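Local atomic coordinates of endo-1,4-beta-xylanase (Uncultured bacterium, PDB entry 7AX7), a protein that removes acetyl groups from acetylated xylan with the help of cobalt(II), acting as the CE4 domain of a multidomain xylanase. Residues L5-F10 against S183-K188; L22-R27 against Q167-L172; R51-R54 against E58-S61; D68-S73 against N108-N113; E187-N192 against S201-Q206. All blocks are in the same frame, centred on the assembly; numbering follows the deposited sequence.

Interaction 1: residues L5-F10 against S183-K188; sequences LIALTF and SELFEK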
# COMPACT_ATOMS: atom_id res chain seq x y z
N LEU A 5 9.13 10.49 9.08
CA LEU A 5 8.03 9.57 8.83
C LEU A 5 8.31 8.70 7.61
O LEU A 5 8.80 9.19 6.59
CB LEU A 5 6.72 10.34 8.63
CG LEU A 5 6.31 11.29 9.75
CD1 LEU A 5 4.92 11.87 9.47
CD2 LEU A 5 6.34 10.58 11.12
N ILE A 6 7.97 7.41 7.73
CA ILE A 6 8.03 6.47 6.61
C ILE A 6 6.70 5.73 6.54
O ILE A 6 6.14 5.33 7.57
CB ILE A 6 9.19 5.47 6.74
CG1 ILE A 6 10.53 6.18 6.61
CG2 ILE A 6 9.13 4.45 5.62
CD1 ILE A 6 10.89 6.48 5.17
N ALA A 7 6.21 5.54 5.32
CA ALA A 7 4.94 4.84 5.10
C ALA A 7 5.27 3.57 4.33
O ALA A 7 5.44 3.61 3.10
CB ALA A 7 3.95 5.73 4.35
N LEU A 8 5.39 2.45 5.05
CA LEU A 8 5.52 1.15 4.43
C LEU A 8 4.18 0.72 3.87
O LEU A 8 3.16 0.79 4.57
CB LEU A 8 6.03 0.11 5.43
CG LEU A 8 7.51 0.08 5.81
CD1 LEU A 8 7.77 -1.01 6.85
CD2 LEU A 8 8.38 -0.14 4.58
N THR A 9 4.15 0.27 2.61
CA THR A 9 2.89 -0.05 1.96
C THR A 9 3.03 -1.34 1.16
O THR A 9 4.11 -1.66 0.64
CB THR A 9 2.39 1.10 1.03
OG1 THR A 9 3.24 1.21 -0.12
CG2 THR A 9 2.40 2.43 1.78
N PHE A 10 1.92 -2.06 1.04
CA PHE A 10 1.91 -3.39 0.45
C PHE A 10 0.79 -3.50 -0.57
O PHE A 10 -0.37 -3.20 -0.26
CB PHE A 10 1.75 -4.47 1.54
CG PHE A 10 2.91 -4.55 2.49
CD1 PHE A 10 3.99 -5.38 2.21
CD2 PHE A 10 2.92 -3.81 3.66
CE1 PHE A 10 5.06 -5.48 3.09
CE2 PHE A 10 3.99 -3.90 4.55
CZ PHE A 10 5.06 -4.73 4.26
N SER A 183 -2.64 7.57 5.52
CA SER A 183 -3.48 8.58 6.14
C SER A 183 -2.72 9.32 7.23
O SER A 183 -2.73 10.56 7.28
CB SER A 183 -4.76 7.95 6.72
OG SER A 183 -5.74 7.72 5.73
N GLU A 184 -2.05 8.59 8.12
CA GLU A 184 -1.28 9.24 9.18
C GLU A 184 -0.16 10.10 8.61
O GLU A 184 0.14 11.17 9.15
CB GLU A 184 -0.72 8.19 10.14
CG GLU A 184 -1.76 7.58 11.06
CD GLU A 184 -1.23 6.35 11.77
OE1 GLU A 184 -0.14 5.86 11.40
OE2 GLU A 184 -1.91 5.88 12.70
N LEU A 185 0.46 9.65 7.52
CA LEU A 185 1.53 10.43 6.90
C LEU A 185 1.04 11.83 6.53
O LEU A 185 1.67 12.84 6.88
CB LEU A 185 2.07 9.70 5.68
CG LEU A 185 3.02 10.51 4.79
CD1 LEU A 185 4.30 10.92 5.55
CD2 LEU A 185 3.35 9.72 3.53
N PHE A 186 -0.07 11.91 5.80
CA PHE A 186 -0.56 13.23 5.39
C PHE A 186 -1.09 14.02 6.58
O PHE A 186 -0.82 15.21 6.70
CB PHE A 186 -1.62 13.08 4.30
CG PHE A 186 -1.04 12.75 2.95
CD1 PHE A 186 -0.54 13.76 2.14
CD2 PHE A 186 -0.97 11.44 2.50
CE1 PHE A 186 0.01 13.47 0.90
CE2 PHE A 186 -0.43 11.14 1.26
CZ PHE A 186 0.06 12.16 0.46
N GLU A 187 -1.83 13.36 7.48
CA GLU A 187 -2.33 14.05 8.66
C GLU A 187 -1.20 14.71 9.44
O GLU A 187 -1.28 15.89 9.81
CB GLU A 187 -3.10 13.06 9.55
CG GLU A 187 -4.01 13.70 10.61
CD GLU A 187 -3.24 14.30 11.78
OE1 GLU A 187 -3.64 15.38 12.26
OE2 GLU A 187 -2.23 13.69 12.22
N LYS A 188 -0.12 13.96 9.70
CA LYS A 188 0.93 14.47 10.59
C LYS A 188 1.78 15.53 9.91
O LYS A 188 2.32 16.41 10.59
CB LYS A 188 1.79 13.31 11.11
CG LYS A 188 1.06 12.39 12.09
CD LYS A 188 1.93 11.19 12.49
CE LYS A 188 1.20 10.20 13.42
NZ LYS A 188 0.98 10.72 14.81
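Leu5 and Ala7 meet Leu185 and Lys188 through aliphatic carbons, and no flat group takes part in the contact. The rings of the two segments have partners elsewhere. Phe186 packs edge-to-face with Trp200, and the ring of Phe10 meets that of Phe34. The contact is therefore one of branched and straight hydrocarbon chains.

Leu185 is at its centre. Its CG stands anti to the backbone N (chi1 170°), which carries both methyls across to the strand. CD1 rests on Leu5, 4.0 Å from CB of Leu5 and 4.1 Å from CD1 of Leu5. The other methyl, Leu185 CD2, lies 4.1 Å from CB of Ala7. The small alanine lets the leucine come close to the strand, and the two backbones are 6.8 Å apart there, from CA of Ala7 to CA of Leu185. One helical turn on, CB of Lys188 touches CD1 of Leu5 at 3.8 Å. The lysine chain crosses the leucine at about a right angle, and its amine is carried off the contact.

Residues 183-188 run nearly antiparallel to residues 5-10, at 159°, and the axes of these segments come within 8.7 Å. Strand 4-11 belongs to the parallel sheet of the NodB-type deacetylase fold. Helix 182-189 covers one side of it, and Leu185 also touches Ile149 on strand 148-153. Glu184 forms a salt bridge with Lys31.

The helix is held here by dispersion and burial. Ser183 and Glu184 have polar partners elsewhere, so where the helix meets the strand the fit rests on the shape of Leu5, Ala7, Leu185 and the start of Lys188.

Interaction 2: residues L22-R27 against Q167-L172; sequences LDILER and QIIEGL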
# COMPACT_ATOMS: atom_id res chain seq x y z
N LEU A 22 1.95 -9.53 8.61
CA LEU A 22 1.32 -9.01 9.83
C LEU A 22 2.04 -9.50 11.08
O LEU A 22 2.23 -8.73 12.04
CB LEU A 22 -0.15 -9.42 9.87
CG LEU A 22 -1.07 -8.80 8.81
CD1 LEU A 22 -2.43 -9.44 8.93
CD2 LEU A 22 -1.15 -7.27 8.97
N ASP A 23 2.40 -10.78 11.12
CA ASP A 23 3.16 -11.31 12.25
C ASP A 23 4.37 -10.44 12.53
O ASP A 23 4.66 -10.13 13.69
CB ASP A 23 3.60 -12.75 11.97
CG ASP A 23 2.45 -13.74 11.99
OD1 ASP A 23 1.34 -13.38 12.46
OD2 ASP A 23 2.65 -14.88 11.52
N ILE A 24 5.08 -10.03 11.48
CA ILE A 24 6.29 -9.23 11.64
C ILE A 24 5.94 -7.81 12.07
O ILE A 24 6.55 -7.25 13.00
CB ILE A 24 7.11 -9.25 10.34
CG1 ILE A 24 7.68 -10.66 10.10
CG2 ILE A 24 8.20 -8.17 10.35
CD1 ILE A 24 8.09 -10.90 8.63
N LEU A 25 4.96 -7.19 11.40
CA LEU A 25 4.53 -5.86 11.81
C LEU A 25 4.10 -5.85 13.27
O LEU A 25 4.44 -4.93 14.02
CB LEU A 25 3.40 -5.37 10.91
CG LEU A 25 3.69 -5.20 9.41
CD1 LEU A 25 2.43 -4.75 8.69
CD2 LEU A 25 4.84 -4.20 9.17
N GLU A 26 3.35 -6.87 13.70
CA GLU A 26 2.92 -6.92 15.09
C GLU A 26 4.12 -7.06 16.03
O GLU A 26 4.17 -6.41 17.08
CB GLU A 26 1.95 -8.09 15.30
CG GLU A 26 1.43 -8.23 16.73
CD GLU A 26 0.42 -9.38 16.86
OE1 GLU A 26 0.51 -10.34 16.07
OE2 GLU A 26 -0.46 -9.31 17.75
N ARG A 27 5.09 -7.90 15.66
CA ARG A 27 6.26 -8.12 16.51
C ARG A 27 6.98 -6.80 16.79
O ARG A 27 7.41 -6.55 17.92
CB ARG A 27 7.19 -9.13 15.83
CG ARG A 27 8.46 -9.53 16.58
CD ARG A 27 9.42 -10.29 15.64
NE ARG A 27 8.71 -11.30 14.86
CZ ARG A 27 9.11 -11.78 13.68
NH1 ARG A 27 10.22 -11.34 13.10
NH2 ARG A 27 8.37 -12.70 13.08
N GLN A 167 14.74 -6.95 8.71
CA GLN A 167 15.89 -6.06 8.57
C GLN A 167 15.45 -4.65 8.18
O GLN A 167 16.05 -3.66 8.61
CB GLN A 167 16.87 -6.58 7.52
CG GLN A 167 17.70 -7.80 7.92
CD GLN A 167 18.49 -8.39 6.74
OE1 GLN A 167 18.10 -9.41 6.16
NE2 GLN A 167 19.60 -7.74 6.38
N ILE A 168 14.44 -4.55 7.32
CA ILE A 168 13.97 -3.24 6.88
C ILE A 168 13.45 -2.43 8.07
O ILE A 168 13.84 -1.28 8.26
CB ILE A 168 12.90 -3.37 5.78
CG1 ILE A 168 13.51 -3.96 4.50
CG2 ILE A 168 12.25 -1.98 5.49
CD1 ILE A 168 12.47 -4.39 3.45
N ILE A 169 12.59 -3.04 8.89
CA ILE A 169 12.01 -2.32 10.02
C ILE A 169 13.10 -1.96 11.02
O ILE A 169 13.24 -0.80 11.44
CB ILE A 169 10.89 -3.14 10.68
CG1 ILE A 169 9.69 -3.27 9.75
CG2 ILE A 169 10.49 -2.54 12.04
CD1 ILE A 169 8.69 -4.28 10.20
N GLU A 170 13.88 -2.96 11.43
CA GLU A 170 14.96 -2.72 12.39
C GLU A 170 15.90 -1.63 11.90
O GLU A 170 16.34 -0.79 12.69
CB GLU A 170 15.73 -4.02 12.62
CG GLU A 170 16.79 -3.93 13.70
CD GLU A 170 17.83 -5.03 13.58
OE1 GLU A 170 17.49 -6.19 13.87
OE2 GLU A 170 18.97 -4.72 13.19
N GLY A 171 16.21 -1.63 10.60
CA GLY A 171 17.17 -0.68 10.07
C GLY A 171 16.62 0.73 10.01
O GLY A 171 17.34 1.70 10.26
N LEU A 172 15.34 0.87 9.67
CA LEU A 172 14.76 2.21 9.59
C LEU A 172 14.60 2.83 10.98
O LEU A 172 14.85 4.02 11.17
CB LEU A 172 13.44 2.17 8.82
CG LEU A 172 13.61 1.90 7.31
CD1 LEU A 172 12.28 1.70 6.62
CD2 LEU A 172 14.39 3.01 6.65
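The end of Ile169 rests in the corner formed by Ile24 and Leu25, and all the touching atoms are methyl carbons. Ile169 CD1 lies 3.9 Å from CG2 of Ile24 and 4.0 Å from CD2 of Leu25. A single methyl thus meets two residues that are neighbours in sequence. The extended Ile169 chain (chi2 168°) puts CD1 at the far end of the side chain, where it can span the gap between two well-separated backbones. The nearest CA atoms, of Leu25 and Ile169, are 8.5 Å apart. Leu25 starts away from the other helix, and only its branch turns back to the contact. Its side chain and that of Ile169 are roughly perpendicular.

The contact joins two helices on the outside of what is probably the deformed beta/alpha barrel of the NodB family. Helix 16-28 follows strand 4-11, and helix 159-174 precedes strand 177-179, which pairs with strand 4-11. Ile169 also reaches the sheet, touching Phe179, while Ile24 continues the apolar seam onto Val162, Leu165 and Pro166.

The polar interactions lie to the sides. The guanidinium of Arg27 folds back over its own helix, with CA of Ile24 4.2 Å above its plane. Gln167 NE2 hydrogen-bonds to Gln134 on helix 133-143.

Interaction 3: residues R51-R54 against E58-S61; sequences RQVR and ELAS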
# COMPACT_ATOMS: atom_id res chain seq x y z
N ARG A 51 -7.93 -8.81 11.02
CA ARG A 51 -6.70 -8.60 11.78
C ARG A 51 -5.98 -7.33 11.34
O ARG A 51 -5.42 -6.60 12.18
CB ARG A 51 -5.79 -9.82 11.64
CG ARG A 51 -4.51 -9.76 12.46
CD ARG A 51 -3.58 -10.95 12.20
NE ARG A 51 -2.31 -10.80 12.90
CZ ARG A 51 -1.21 -11.51 12.64
NH1 ARG A 51 -1.22 -12.43 11.68
NH2 ARG A 51 -0.10 -11.29 13.33
N GLN A 52 -5.97 -7.03 10.04
CA GLN A 52 -5.40 -5.76 9.59
C GLN A 52 -6.06 -4.58 10.31
O GLN A 52 -5.38 -3.67 10.80
CB GLN A 52 -5.53 -5.63 8.07
CG GLN A 52 -4.58 -6.54 7.27
CD GLN A 52 -4.92 -6.60 5.78
OE1 GLN A 52 -6.08 -6.72 5.40
NE2 GLN A 52 -3.90 -6.51 4.94
N VAL A 53 -7.40 -4.59 10.38
CA VAL A 53 -8.09 -3.49 11.06
C VAL A 53 -7.77 -3.50 12.56
O VAL A 53 -7.52 -2.44 13.15
CB VAL A 53 -9.60 -3.55 10.77
CG1 VAL A 53 -10.35 -2.56 11.65
CG2 VAL A 53 -9.88 -3.27 9.28
N ARG A 54 -7.73 -4.68 13.18
CA ARG A 54 -7.41 -4.73 14.61
C ARG A 54 -6.06 -4.10 14.90
O ARG A 54 -5.89 -3.40 15.91
CB ARG A 54 -7.42 -6.17 15.13
CG ARG A 54 -8.82 -6.75 15.32
CD ARG A 54 -8.83 -7.95 16.28
NE ARG A 54 -7.90 -9.02 15.91
CZ ARG A 54 -8.12 -9.94 14.98
NH1 ARG A 54 -9.25 -9.93 14.27
NH2 ARG A 54 -7.22 -10.88 14.74
N GLU A 58 -3.86 0.41 7.67
CA GLU A 58 -4.82 1.07 6.79
C GLU A 58 -5.09 0.22 5.56
O GLU A 58 -4.18 -0.35 4.97
CB GLU A 58 -4.29 2.44 6.36
CG GLU A 58 -5.24 3.15 5.39
CD GLU A 58 -4.90 4.62 5.22
OE1 GLU A 58 -3.75 5.01 5.52
OE2 GLU A 58 -5.79 5.39 4.79
N LEU A 59 -6.36 0.15 5.17
CA LEU A 59 -6.76 -0.54 3.95
C LEU A 59 -7.08 0.48 2.86
O LEU A 59 -7.82 1.45 3.09
CB LEU A 59 -7.95 -1.47 4.22
CG LEU A 59 -7.80 -2.50 5.35
CD1 LEU A 59 -9.03 -3.41 5.43
CD2 LEU A 59 -6.53 -3.34 5.18
N ALA A 60 -6.52 0.27 1.67
CA ALA A 60 -6.64 1.18 0.53
C ALA A 60 -6.96 0.37 -0.73
O ALA A 60 -7.00 -0.86 -0.71
CB ALA A 60 -5.36 2.01 0.35
N SER A 61 -7.18 1.06 -1.83
CA SER A 61 -7.70 0.46 -3.06
C SER A 61 -6.58 0.20 -4.06
O SER A 61 -5.76 1.08 -4.32
CB SER A 61 -8.75 1.37 -3.69
OG SER A 61 -9.20 0.83 -4.92
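Leu59 meets Gln52 with one methyl and Val53 with the other. CD2 of Leu59 comes within 3.4 Å of OE1 of Gln52 and 3.7 Å from CD of Gln52. The same methyl lies 3.8 Å from CB of Gln52, so it lies alongside the glutamine chain from CB to the amide. It sits over the amide group, nearer the oxygen than the nitrogen. CD1 of Leu59 packs against CG2 of Val53 at 3.9 Å. Both pairs of side chains cross at about a right angle.

The torsions place these groups. Leu59 CG is anti to its carbonyl carbon (chi1 -54°), and the branch then spreads its methyls to two successive helix residues. Gln52 is extended beyond CG (chi2 168°), which takes the amide along the strand side of the helix. Its OE1 is buried here and has no partner in the model. That probably costs some energy, because a methyl cannot replace a hydrogen-bond donor.

The contact joins the helix and the second strand of a beta-alpha-beta unit made of strand 33-36, helix 46-54 and strand 58-61. Three residues separate the two segments, so the chain turns quickly from helix to strand.

In the next shell, Phe34 of the first strand touches Gln52, as do Thr18 and Leu22 of helix 16-28. Val92 of helix 74-92 touches both Val53 and Leu59. On the strand, the backbone of Ala60 bonds to Phe34 and Leu36.

Interaction 4: residues D68-S73 against N108-N113; sequences DMTNMS and NTMYQN
Met110 reaches from helix 108-113 to Met69 and Thr70, and its chain can be followed outward atom by atom. CB points toward the loop. CG (chi1 -72°) then comes 3.7 Å from the carbonyl O of Met69. The sulfur SD makes the closest approach, 3.6 Å from CB of Met69. It also lies 3.7 Å from the backbone N of Thr70 and 4.0 Å from the methyl CG2 of Thr70. At the end the chain bends (chi3 71°), and CE turns back to CB of Met69 at 3.7 Å. The thioether thus lies against both side chain and backbone of the short 3-10 turn.

That turn has its own lock. Asp68 OD1 accepts the backbone N of Thr70, an Asx turn, and also the Thr70 hydroxyl at 2.7 Å from OG1. Both donors come from the same face of the carboxylate. Thr109 adds a light touch at the edge, its CG2 near the O of Met72. Ser73 then stands at the N-cap of helix 74-92, and Ile77 of that helix touches Met110.

Putting an alanine at Met110 would probably open a gap against Met69 and Thr70 and leave the turn free to shift relative to the helix.

Residues 68-73 come soon after the metal ligands His62 and His66, and the side chain of Met69 is about 10 Å from the cobalt. The Asp68 carboxylate is used within the turn, and the polarisable sulfur joins the turn to the helix by dispersion.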
# COMPACT_ATOMS: atom_id res chain seq x y z
N ASP A 68 -4.52 -3.48 -16.24
CA ASP A 68 -4.00 -2.20 -16.70
C ASP A 68 -5.17 -1.28 -17.02
O ASP A 68 -5.86 -1.47 -18.03
CB ASP A 68 -3.10 -2.40 -17.91
CG ASP A 68 -2.43 -1.11 -18.36
OD1 ASP A 68 -2.95 -0.02 -18.08
OD2 ASP A 68 -1.37 -1.18 -19.01
N MET A 69 -5.41 -0.30 -16.16
CA MET A 69 -6.61 0.51 -16.29
C MET A 69 -6.46 1.63 -17.32
O MET A 69 -7.44 2.35 -17.57
CB MET A 69 -6.99 1.07 -14.91
CG MET A 69 -7.21 -0.04 -13.86
SD MET A 69 -7.57 0.48 -12.16
CE MET A 69 -9.17 1.28 -12.33
N THR A 70 -5.29 1.78 -17.94
CA THR A 70 -5.21 2.66 -19.10
C THR A 70 -5.92 2.08 -20.31
O THR A 70 -6.16 2.79 -21.29
CB THR A 70 -3.74 2.99 -19.46
OG1 THR A 70 -3.08 1.84 -19.99
CG2 THR A 70 -2.99 3.49 -18.23
N ASN A 71 -6.31 0.80 -20.26
CA ASN A 71 -7.05 0.19 -21.36
C ASN A 71 -8.53 0.01 -21.05
O ASN A 71 -9.20 -0.80 -21.69
CB ASN A 71 -6.39 -1.14 -21.73
CG ASN A 71 -4.89 -0.99 -21.98
OD1 ASN A 71 -4.07 -1.74 -21.45
ND2 ASN A 71 -4.54 -0.01 -22.78
N MET A 72 -9.06 0.79 -20.10
CA MET A 72 -10.43 0.63 -19.62
C MET A 72 -11.26 1.88 -19.89
O MET A 72 -10.75 3.01 -19.87
CB MET A 72 -10.47 0.34 -18.11
CG MET A 72 -10.15 -1.09 -17.72
SD MET A 72 -10.34 -1.39 -15.94
CE MET A 72 -11.89 -0.61 -15.63
N SER A 73 -12.55 1.68 -20.12
CA SER A 73 -13.46 2.81 -20.29
C SER A 73 -13.68 3.51 -18.95
O SER A 73 -13.46 2.95 -17.87
CB SER A 73 -14.79 2.33 -20.85
OG SER A 73 -15.43 1.48 -19.91
N ASN A 108 -4.96 9.87 -18.64
CA ASN A 108 -5.92 10.94 -18.35
C ASN A 108 -7.27 10.37 -17.91
O ASN A 108 -7.90 10.90 -16.99
CB ASN A 108 -6.13 11.84 -19.58
CG ASN A 108 -4.90 12.63 -19.95
OD1 ASN A 108 -4.75 13.04 -21.11
ND2 ASN A 108 -4.00 12.85 -19.00
N THR A 109 -7.74 9.33 -18.58
CA THR A 109 -9.06 8.79 -18.28
C THR A 109 -9.16 8.35 -16.82
O THR A 109 -10.15 8.64 -16.14
CB THR A 109 -9.38 7.64 -19.24
OG1 THR A 109 -9.32 8.15 -20.58
CG2 THR A 109 -10.78 7.06 -18.99
N MET A 110 -8.11 7.68 -16.30
CA MET A 110 -8.10 7.29 -14.89
C MET A 110 -8.19 8.51 -13.98
O MET A 110 -9.01 8.55 -13.06
CB MET A 110 -6.85 6.47 -14.58
CG MET A 110 -6.90 5.08 -15.17
SD MET A 110 -5.33 4.22 -15.13
CE MET A 110 -5.21 3.91 -13.37
N TYR A 111 -7.32 9.51 -14.20
CA TYR A 111 -7.34 10.70 -13.35
C TYR A 111 -8.70 11.40 -13.37
O TYR A 111 -9.12 11.95 -12.35
CB TYR A 111 -6.26 11.68 -13.79
CG TYR A 111 -4.86 11.40 -13.26
CD1 TYR A 111 -4.59 11.43 -11.89
CD2 TYR A 111 -3.81 11.15 -14.13
CE1 TYR A 111 -3.31 11.20 -11.41
CE2 TYR A 111 -2.53 10.93 -13.66
CZ TYR A 111 -2.28 10.95 -12.30
OH TYR A 111 -1.00 10.73 -11.85
N GLN A 112 -9.39 11.39 -14.51
CA GLN A 112 -10.70 12.03 -14.62
C GLN A 112 -11.80 11.26 -13.90
O GLN A 112 -12.85 11.83 -13.61
CB GLN A 112 -11.08 12.20 -16.10
CG GLN A 112 -10.16 13.11 -16.92
CD GLN A 112 -10.35 12.96 -18.44
OE1 GLN A 112 -11.21 12.22 -18.89
NE2 GLN A 112 -9.52 13.66 -19.22
N ASN A 113 -11.59 9.97 -13.63
CA ASN A 113 -12.68 9.11 -13.19
C ASN A 113 -12.37 8.39 -11.89
O ASN A 113 -13.08 7.43 -11.56
CB ASN A 113 -13.03 8.11 -14.28
CG ASN A 113 -13.80 8.76 -15.42
OD1 ASN A 113 -14.96 9.10 -15.26
ND2 ASN A 113 -13.14 8.98 -16.56

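Interaction 5: residues E187-N192 against S201-Q206; sequences EKKGVN and SNANGQ
Lys189 and Val191 both point toward Ala203, but they meet different sides of it. Lys189 lays the start of its chain on the alanine methyl, with CG 3.8 Å and CB 4.1 Å from CB of Ala203. The chain then bends at chi2 (-62°), and the amine leaves the contact to form a salt bridge with Asp146. Val191 turns to the backbone instead. Its two methyls, CG1 and CG2, straddle the carbonyl O of Ala203, each 3.5 Å away.

Each segment is shaped by a turn. Helix 182-189 ends in a Schellman motif at Gly190, whose positive phi redirects the chain so that Val191 faces the other segment. Residues 202-205 form a type I beta turn, closed by Gly205 N to Asn202 O at 2.7 Å. Asn202 and Asn204 each add an Asx turn. The N of Asn204 meets Asn202 OD1 in the carbonyl plane, on a lone pair, and the bond is fairly straight (166°). The N of Gln206 instead approaches Asn204 OD1 from above the carbonyl plane.

Asn202 ND2 ties this loop near the C-terminus to Gln148 and to the backbone O of Asp146. Ala203 also touches Leu185, one turn before Lys189.

The last ordered residues therefore rest on the helix terminus by a methyl-to-chain contact at Lys189 and by the Val191 methyls against a carbonyl oxygen, both weak, and the stronger polar bonds sit to the side.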
# COMPACT_ATOMS: atom_id res chain seq x y z
N GLU A 187 -1.83 13.36 7.48
CA GLU A 187 -2.33 14.05 8.66
C GLU A 187 -1.20 14.71 9.44
O GLU A 187 -1.28 15.89 9.81
CB GLU A 187 -3.10 13.06 9.55
CG GLU A 187 -4.01 13.70 10.61
CD GLU A 187 -3.24 14.30 11.78
OE1 GLU A 187 -3.64 15.38 12.26
OE2 GLU A 187 -2.23 13.69 12.22
N LYS A 188 -0.12 13.96 9.70
CA LYS A 188 0.93 14.47 10.59
C LYS A 188 1.78 15.53 9.91
O LYS A 188 2.32 16.41 10.59
CB LYS A 188 1.79 13.31 11.11
CG LYS A 188 1.06 12.39 12.09
CD LYS A 188 1.93 11.19 12.49
CE LYS A 188 1.20 10.20 13.42
NZ LYS A 188 0.98 10.72 14.81
N LYS A 189 1.91 15.49 8.58
CA LYS A 189 2.62 16.55 7.88
C LYS A 189 1.74 17.76 7.59
O LYS A 189 2.24 18.77 7.07
CB LYS A 189 3.20 16.03 6.55
CG LYS A 189 4.32 14.97 6.70
CD LYS A 189 5.53 15.55 7.43
CE LYS A 189 6.71 14.60 7.41
NZ LYS A 189 7.84 15.10 8.26
N GLY A 190 0.44 17.70 7.91
CA GLY A 190 -0.45 18.81 7.61
C GLY A 190 -0.60 19.07 6.13
O GLY A 190 -0.66 20.23 5.71
N VAL A 191 -0.65 18.02 5.32
CA VAL A 191 -0.73 18.13 3.87
C VAL A 191 -2.06 17.54 3.41
O VAL A 191 -2.45 16.46 3.87
CB VAL A 191 0.45 17.42 3.17
CG1 VAL A 191 0.20 17.33 1.66
CG2 VAL A 191 1.76 18.15 3.49
N ASN A 192 -2.76 18.25 2.53
CA ASN A 192 -4.00 17.80 1.90
C ASN A 192 -3.66 16.86 0.75
O ASN A 192 -3.13 17.30 -0.28
CB ASN A 192 -4.82 18.98 1.39
CG ASN A 192 -6.03 18.55 0.55
OD1 ASN A 192 -6.56 17.45 0.73
ND2 ASN A 192 -6.45 19.41 -0.38
N SER A 201 4.34 10.34 -4.08
CA SER A 201 5.32 9.43 -3.51
C SER A 201 5.88 9.91 -2.17
O SER A 201 6.50 9.11 -1.46
CB SER A 201 6.48 9.20 -4.49
OG SER A 201 6.01 8.59 -5.67
N ASN A 202 5.67 11.17 -1.82
CA ASN A 202 6.16 11.76 -0.59
C ASN A 202 5.17 12.84 -0.19
O ASN A 202 4.64 13.55 -1.05
CB ASN A 202 7.57 12.35 -0.77
CG ASN A 202 8.21 12.77 0.54
OD1 ASN A 202 7.77 13.72 1.19
ND2 ASN A 202 9.29 12.08 0.92
N ALA A 203 4.89 12.94 1.11
CA ALA A 203 3.95 13.96 1.56
C ALA A 203 4.32 15.37 1.06
O ALA A 203 3.45 16.25 1.04
CB ALA A 203 3.85 13.94 3.08
N ASN A 204 5.57 15.60 0.65
CA ASN A 204 5.94 16.91 0.11
C ASN A 204 5.54 17.10 -1.35
O ASN A 204 5.67 18.21 -1.87
CB ASN A 204 7.45 17.16 0.27
CG ASN A 204 8.30 16.32 -0.66
OD1 ASN A 204 7.81 15.70 -1.61
ND2 ASN A 204 9.61 16.31 -0.41
N GLY A 205 5.07 16.05 -2.03
CA GLY A 205 4.48 16.18 -3.35
C GLY A 205 5.43 16.54 -4.47
O GLY A 205 4.97 16.91 -5.56
N GLN A 206 6.74 16.45 -4.26
CA GLN A 206 7.69 16.86 -5.29
C GLN A 206 8.03 15.74 -6.27
O GLN A 206 8.77 14.81 -5.95
CB GLN A 206 8.96 17.40 -4.63
CG GLN A 206 8.74 18.75 -3.99
CD GLN A 206 9.93 19.23 -3.20
OE1 GLN A 206 11.07 18.84 -3.48
NE2 GLN A 206 9.68 20.07 -2.20

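In the fold
Interactions 1 and 5 share Glu187 and Lys188 and both use helix 182-189, their centres 9 Å apart. Interaction 1 also touches interaction 2, with Leu8 CD1 4.1 Å from Ile169 CG1. Interactions 2 and 3 are joined by salt bridges from Arg51 to Asp23 and Glu26. A hydrogen bond between Ser183 OG and Glu58 OE2 links interactions 1 and 3. Interaction 4 stands apart, its nearest atoms about 7 Å from interaction 3. The cobalt is held by Asp12, His62 and His66, which follow strands 4-11 and 58-61, so interactions 1 and 3 pack strands that lead into the metal site. The side chain of Gln52 is about 14 Å from the metal.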